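Local coordinates for protein chinitase A (Streptomyces coelicolor, PDB 3EBV) that probably hydrolyses internal links of chitin as a family 18 endochitinase, this chain being its glycosyl hydrolase domain, at residues G233-S236 with P237-N241; L167-K170 with D171-T174. All coordinates share one frame; numbering follows the deposited sequence. Where two conformers were deposited one is given.

Contact 1. Residues G233-S236 with P237-N241; sequences GYVS and PSVVN
Tyr-234 and Pro-237 do not stack: the phenol reaches the proline ring through its hydroxyl, OH lying 3.7 Å from CD, and the two side chains cross obliquely. With chi1 at 172°, CG opposite the backbone N, the Tyr-234 ring extends so that its hydroxyl end is the part that comes near Pro-237, which also packs on Ser-286 and Val-287 of helix 282-292. A second flat group is the peptide carbonyl of Ser-236, the N-cap residue. Its O receives the N-H of Val-239 at 2.9 Å in a bent bond (132°), and more weakly that of Val-240, N to O 3.3 Å. In the modelled conformer of Ser-236, one of two deposited, OG is hydrogen-bonded to OG of Ser-238 at 2.8 Å and rests against CG2 of Val-239. On the apolar side, Val-235 CB meets CB of Val-239 at 3.7 Å, while Val-235 CG2 touches CG2 of Val-240 at 3.6 Å. The Val-235/Val-240 pairing, residue before the N-cap with fourth helical residue, is a hydrophobic staple, and both of its valines also lie on Leu-223 of strand 219-224. Proline suits the first helical position because it has no N-H to leave without a partner. The helix start is therefore fixed twice, by bonds to the Ser-236 carbonyl and by the apolar staple, which ties it to the barrel wall.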
# COMPACT_ATOMS: atom_id res chain seq x y z
N GLY A 233 -3.85 -4.80 -15.61
CA GLY A 233 -4.29 -3.63 -14.85
C GLY A 233 -3.43 -2.39 -14.95
O GLY A 233 -3.79 -1.32 -14.40
N TYR A 234 -2.28 -2.45 -15.63
CA TYR A 234 -1.52 -1.22 -15.87
C TYR A 234 -2.39 -0.20 -16.59
O TYR A 234 -3.07 -0.55 -17.57
CB TYR A 234 -0.26 -1.48 -16.71
CG TYR A 234 0.42 -0.21 -17.10
CD1 TYR A 234 1.19 0.50 -16.20
CD2 TYR A 234 0.25 0.31 -18.40
CE1 TYR A 234 1.79 1.73 -16.55
CE2 TYR A 234 0.85 1.51 -18.77
CZ TYR A 234 1.61 2.21 -17.84
OH TYR A 234 2.19 3.42 -18.24
N VAL A 235 -2.30 1.06 -16.15
CA VAL A 235 -2.88 2.18 -16.93
C VAL A 235 -1.84 3.30 -17.07
O VAL A 235 -0.93 3.46 -16.25
CB VAL A 235 -4.15 2.77 -16.28
CG1 VAL A 235 -5.26 1.73 -16.22
CG2 VAL A 235 -3.85 3.38 -14.87
N SER A 236 -1.95 4.08 -18.15
CA SER A 236 -1.08 5.25 -18.28
C SER A 236 -1.24 6.17 -17.08
O SER A 236 -2.33 6.24 -16.48
CB SER A 236 -1.39 6.02 -19.57
OG SER A 236 -2.69 6.58 -19.52
N PRO A 237 -0.18 6.89 -16.72
CA PRO A 237 -0.33 7.86 -15.63
C PRO A 237 -1.50 8.85 -15.87
O PRO A 237 -2.18 9.24 -14.90
CB PRO A 237 1.05 8.57 -15.57
CG PRO A 237 1.99 7.58 -16.21
CD PRO A 237 1.22 6.81 -17.22
N SER A 238 -1.76 9.23 -17.12
CA SER A 238 -2.88 10.15 -17.39
C SER A 238 -4.20 9.55 -16.91
O SER A 238 -5.08 10.29 -16.48
CB SER A 238 -2.97 10.46 -18.89
OG SER A 238 -3.19 9.29 -19.65
N VAL A 239 -4.34 8.21 -16.96
CA VAL A 239 -5.56 7.55 -16.47
C VAL A 239 -5.66 7.63 -14.93
O VAL A 239 -6.74 7.88 -14.37
CB VAL A 239 -5.68 6.08 -16.96
CG1 VAL A 239 -6.85 5.34 -16.28
CG2 VAL A 239 -5.81 6.03 -18.52
N VAL A 240 -4.54 7.37 -14.24
CA VAL A 240 -4.54 7.53 -12.80
C VAL A 240 -4.93 8.99 -12.45
O VAL A 240 -5.75 9.23 -11.54
CB VAL A 240 -3.14 7.25 -12.15
CG1 VAL A 240 -3.22 7.41 -10.63
CG2 VAL A 240 -2.65 5.84 -12.56
N ASN A 241 -4.31 9.95 -13.13
CA ASN A 241 -4.57 11.38 -12.83
C ASN A 241 -6.02 11.74 -13.13
O ASN A 241 -6.62 12.49 -12.37
CB ASN A 241 -3.60 12.27 -13.62
CG ASN A 241 -2.16 12.04 -13.20
OD1 ASN A 241 -1.90 11.53 -12.11
ND2 ASN A 241 -1.21 12.45 -14.06

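Contact 2. Residues L167-K170 with D171-T174; sequences LNVK and DILT
Val-169 and Ile-172 join the two sides of a type I beta turn that leads out of helix 161-168. The Ile-172 N-H bonds to Val-169 O at 2.9 Å. One residue on, Leu-173 N makes a weak bond of 3.4 Å to Lys-170 O, an acceptor that also takes the side-chain NE2 of Gln-218; the same NE2 binds Leu-173 O, so one amide bridges two carbonyls of the turn region. CG1 of Ile-172, set between its backbone N and carbonyl carbon (chi1 55°), folds back to 3.3 Å from Val-169 O and 3.7 Å from Val-169 CB. CB of Leu-173 lies 3.5 Å from that same oxygen, giving it an apolar flank. The charged ends find partners beyond the turn: Asp-171 OD1 forms a salt bridge with Arg-134, whose NH2 also bonds to Asn-168 O, and the extended Lys-170 in its modelled conformer brings NZ to Gly-213 O. Arg-134 thus ties a carbonyl at the helix end and a carboxylate of the turn to helix 126-140, and its positive charge would be expected to favour the ionised aspartate.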
# COMPACT_ATOMS: atom_id res chain seq x y z
N LEU A 167 -12.27 -0.85 8.89
CA LEU A 167 -13.28 -0.12 9.66
C LEU A 167 -13.03 -0.27 11.18
O LEU A 167 -13.14 0.73 11.91
CB LEU A 167 -14.68 -0.60 9.29
CG LEU A 167 -15.11 -0.18 7.86
CD1 LEU A 167 -16.36 -1.00 7.51
CD2 LEU A 167 -15.34 1.35 7.78
N ASN A 168 -12.66 -1.49 11.60
CA ASN A 168 -12.48 -1.72 13.05
C ASN A 168 -11.36 -0.85 13.57
O ASN A 168 -11.40 -0.41 14.73
CB ASN A 168 -12.12 -3.18 13.30
CG ASN A 168 -13.29 -4.13 13.10
OD1 ASN A 168 -14.46 -3.69 12.93
ND2 ASN A 168 -13.01 -5.44 13.14
N VAL A 169 -10.34 -0.64 12.73
CA VAL A 169 -9.16 0.17 13.16
C VAL A 169 -9.10 1.55 12.51
O VAL A 169 -8.02 2.16 12.39
CB VAL A 169 -7.82 -0.62 13.02
CG1 VAL A 169 -7.91 -1.98 13.69
CG2 VAL A 169 -7.45 -0.81 11.51
N LYS A 170 -10.26 2.08 12.11
CA LYS A 170 -10.28 3.33 11.35
C LYS A 170 -9.53 4.47 12.02
O LYS A 170 -8.88 5.29 11.37
CB LYS A 170 -11.73 3.72 11.07
CG LYS A 170 -11.87 5.00 10.31
CD LYS A 170 -13.32 5.34 10.01
CE LYS A 170 -13.39 6.55 9.05
NZ LYS A 170 -14.81 7.11 8.99
N ASP A 171 -9.62 4.54 13.36
CA ASP A 171 -8.98 5.65 14.08
C ASP A 171 -7.44 5.58 14.12
O ASP A 171 -6.80 6.57 14.50
CB ASP A 171 -9.51 5.67 15.51
CG ASP A 171 -9.34 4.32 16.17
OD1 ASP A 171 -10.05 3.37 15.77
OD2 ASP A 171 -8.49 4.18 17.03
N ILE A 172 -6.85 4.45 13.69
CA ILE A 172 -5.38 4.33 13.63
C ILE A 172 -4.87 4.03 12.21
O ILE A 172 -3.66 3.84 12.00
CB ILE A 172 -4.82 3.25 14.60
CG1 ILE A 172 -5.45 1.89 14.38
CG2 ILE A 172 -5.00 3.73 16.06
CD1 ILE A 172 -4.69 0.74 15.10
N LEU A 173 -5.79 4.00 11.24
CA LEU A 173 -5.49 3.63 9.86
C LEU A 173 -5.04 4.86 9.06
O LEU A 173 -5.76 5.90 9.02
CB LEU A 173 -6.75 3.06 9.24
CG LEU A 173 -6.71 2.77 7.75
CD1 LEU A 173 -5.77 1.59 7.40
CD2 LEU A 173 -8.18 2.41 7.35
N THR A 174 -3.88 4.76 8.39
CA THR A 174 -3.42 5.85 7.52
C THR A 174 -4.13 5.80 6.16
O THR A 174 -4.88 6.73 5.81
CB THR A 174 -1.89 5.79 7.32
OG1 THR A 174 -1.27 5.71 8.64
CG2 THR A 174 -1.41 7.02 6.58

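Contacts 1 and 2 lie at opposite kinds of helix end in the family 18 TIM barrel. Residues 233-241 form a helix start, reached from the C-terminal end of strand 219-224; residues 167-174 form a helix exit, leading into the N-terminal end of strand 175-179. These two strands are parallel neighbours, and strand 219-224 relates to both contacts: Gln-218, just before it, holds contact 2, whereas Leu-223, near its far end, supports contact 1. The centres are 28 Å apart and the nearest atoms about 17 Å, without touching. In TIM barrels the active site opens at the C-terminal strand ends, the end from which contact 1 is approached.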